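PDB 4CIC: transcriptional regulator, BadM/Rrf2 family from Thermincola potens, which probably binds DNA through a helix-turn-helix domain as an IscR-type transcription factor of the Rrf2 family, linked to regulation of iron-sulfur cluster biogenesis. Local coordinates for residues Y13-M18 against I78-I83. The protein carries 3 engineered substitutions. Sequence-based numbering, arbitrary orientation.
Sequences YGVQAM and IKVGDI
Met18 and Ile83 run antiparallel alongside one another, with Met18 CB 3.7 Å from Ile83 CD1. Followed outward, the methionine keeps this partner for one more atom: its CG lies 3.8 Å from the same methyl. That CG stands beside the backbone N, anti to the carbonyl carbon; bends at chi2 (-69°) and chi3 (-66°) then place SD and CE in turn. CE thereby comes to a different residue and meets Ile78 CD1 at 4.0 Å, the two side chains crossing at about a right angle. One methionine thus spans the start of helix 80-87, touching Ile83 with its root and Ile78, just ahead of the helix, with its tip. Helix 9-23 belongs to the N-terminal winged-helix domain of Rrf2 regulators, together with helix 43-55 and the hairpin 59-62/68-71 that forms the wing; helix 80-87 follows the wing and packs back on helix 9-23. Leu53 of helix 43-55, Leu71 of strand 68-71 and Leu133 of helix 133-143 also touch Met18. One turn back on helix 9-23, Val15 makes the second group of contacts. Its CG2 reaches Val80 CG1 at 4.0 Å, again with the side chains at roughly a right angle, and is 4.3 Å from Ile83 CG2. The Ile83 methyls therefore divide the work, CD1 serving Met18 and CG2 facing Val15 and the backbone of Gly14; Ile83 CG2 lies 4.3 Å from Gly14 C. Met136 touches both valines, and Thr113 of the second subunit packs on Val15. No hydrogen bond joins the two segments, and all six touching residues are buried. A polar bond within 78-83 sits at the helix start: the backbone N of Lys79, the N-cap residue, bonds through its N-H to OD2 of Asp82 (3.0 Å, N-H...O 157°), the N3-to-N-cap half of a capping box, with the N-H coming in well out of the carboxylate plane.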
loop_
_atom_site.group_PDB
_atom_site.type_symbol
_atom_site.label_atom_id
_atom_site.label_comp_id
_atom_site.label_asym_id
_atom_site.label_seq_id
_atom_site.Cartn_x
_atom_site.Cartn_y
_atom_site.Cartn_z
ATOM N N TYR A 13 2.991 13.444 6.552
ATOM C CA TYR A 13 3.030 14.877 6.863
ATOM C C TYR A 13 2.270 15.745 5.856
ATOM O O TYR A 13 1.692 16.783 6.236
ATOM C CB TYR A 13 4.473 15.354 7.075
ATOM C CG TYR A 13 5.145 14.659 8.248
ATOM C CD1 TYR A 13 4.392 13.989 9.207
ATOM C CD2 TYR A 13 6.518 14.684 8.406
ATOM C CE1 TYR A 13 4.991 13.352 10.287
ATOM C CE2 TYR A 13 7.127 14.040 9.483
ATOM C CZ TYR A 13 6.357 13.379 10.416
ATOM O OH TYR A 13 6.954 12.746 11.484
ATOM N N GLY A 14 2.263 15.344 4.587
ATOM C CA GLY A 14 1.513 16.054 3.562
ATOM C C GLY A 14 0.032 16.110 3.891
ATOM O O GLY A 14 -0.609 17.192 3.911
ATOM N N VAL A 15 -0.516 14.949 4.213
ATOM C CA VAL A 15 -1.923 14.874 4.579
ATOM C C VAL A 15 -2.188 15.553 5.916
ATOM O O VAL A 15 -3.187 16.263 6.037
ATOM C CB VAL A 15 -2.428 13.418 4.556
ATOM C CG1 VAL A 15 -3.892 13.338 5.003
ATOM C CG2 VAL A 15 -2.280 12.879 3.146
ATOM N N GLN A 16 -1.315 15.365 6.907
ATOM C CA GLN A 16 -1.524 16.057 8.189
ATOM C C GLN A 16 -1.573 17.564 8.004
ATOM O O GLN A 16 -2.398 18.240 8.618
ATOM C CB GLN A 16 -0.420 15.753 9.202
ATOM C CG GLN A 16 -0.572 14.433 9.918
ATOM C CD GLN A 16 0.470 14.280 11.014
ATOM O OE1 GLN A 16 1.599 13.867 10.758
ATOM N NE2 GLN A 16 0.097 14.627 12.234
ATOM N N ALA A 17 -0.671 18.097 7.188
ATOM C CA ALA A 17 -0.585 19.558 7.051
ATOM C C ALA A 17 -1.805 20.081 6.296
ATOM O O ALA A 17 -2.364 21.136 6.645
ATOM C CB ALA A 17 0.693 19.933 6.322
ATOM N N MET A 18 -2.235 19.328 5.276
ATOM C CA MET A 18 -3.395 19.738 4.489
ATOM C C MET A 18 -4.646 19.652 5.333
ATOM O O MET A 18 -5.531 20.505 5.221
ATOM C CB MET A 18 -3.540 18.886 3.224
ATOM C CG MET A 18 -2.439 19.161 2.183
ATOM S SD MET A 18 -2.648 20.834 1.466
ATOM C CE MET A 18 -4.187 20.652 0.599
ATOM N N ILE A 78 -10.848 18.635 -2.602
ATOM C CA ILE A 78 -9.502 18.063 -2.511
ATOM C C ILE A 78 -9.602 16.628 -2.020
ATOM O O ILE A 78 -9.916 16.394 -0.853
ATOM C CB ILE A 78 -8.582 18.887 -1.551
ATOM C CG1 ILE A 78 -8.483 20.329 -2.036
ATOM C CG2 ILE A 78 -7.183 18.241 -1.487
ATOM C CD1 ILE A 78 -7.780 21.269 -1.060
ATOM N N LYS A 79 -9.313 15.664 -2.901
ATOM C CA LYS A 79 -9.231 14.259 -2.498
ATOM C C LYS A 79 -7.881 13.972 -1.852
ATOM O O LYS A 79 -6.887 14.589 -2.200
ATOM C CB LYS A 79 -9.383 13.324 -3.717
ATOM C CG LYS A 79 -10.708 13.450 -4.420
ATOM C CD LYS A 79 -10.693 12.738 -5.750
ATOM C CE LYS A 79 -12.025 12.902 -6.462
ATOM N NZ LYS A 79 -12.044 12.147 -7.756
ATOM N N VAL A 80 -7.834 13.036 -0.910
ATOM C CA VAL A 80 -6.557 12.670 -0.317
ATOM C C VAL A 80 -5.619 12.192 -1.428
ATOM O O VAL A 80 -4.422 12.485 -1.423
ATOM C CB VAL A 80 -6.713 11.593 0.769
ATOM C CG1 VAL A 80 -5.359 11.174 1.280
ATOM C CG2 VAL A 80 -7.539 12.161 1.926
ATOM N N GLY A 81 -6.169 11.454 -2.376
ATOM C CA GLY A 81 -5.382 11.001 -3.511
ATOM C C GLY A 81 -4.749 12.113 -4.345
ATOM O O GLY A 81 -3.676 11.914 -4.923
ATOM N N ASP A 82 -5.422 13.262 -4.446
ATOM C CA ASP A 82 -4.871 14.432 -5.141
ATOM C C ASP A 82 -3.591 14.893 -4.450
ATOM O O ASP A 82 -2.634 15.305 -5.098
ATOM C CB ASP A 82 -5.818 15.641 -5.092
ATOM C CG ASP A 82 -7.111 15.456 -5.877
ATOM O OD1 ASP A 82 -7.145 14.643 -6.824
ATOM O OD2 ASP A 82 -8.099 16.175 -5.553
ATOM N N ILE A 83 -3.609 14.900 -3.122
ATOM C CA ILE A 83 -2.450 15.334 -2.367
ATOM C C ILE A 83 -1.297 14.351 -2.603
ATOM O O ILE A 83 -0.157 14.747 -2.856
ATOM C CB ILE A 83 -2.772 15.381 -0.862
ATOM C CG1 ILE A 83 -3.904 16.381 -0.604
ATOM C CG2 ILE A 83 -1.516 15.662 -0.073
ATOM C CD1 ILE A 83 -4.491 16.259 0.806
#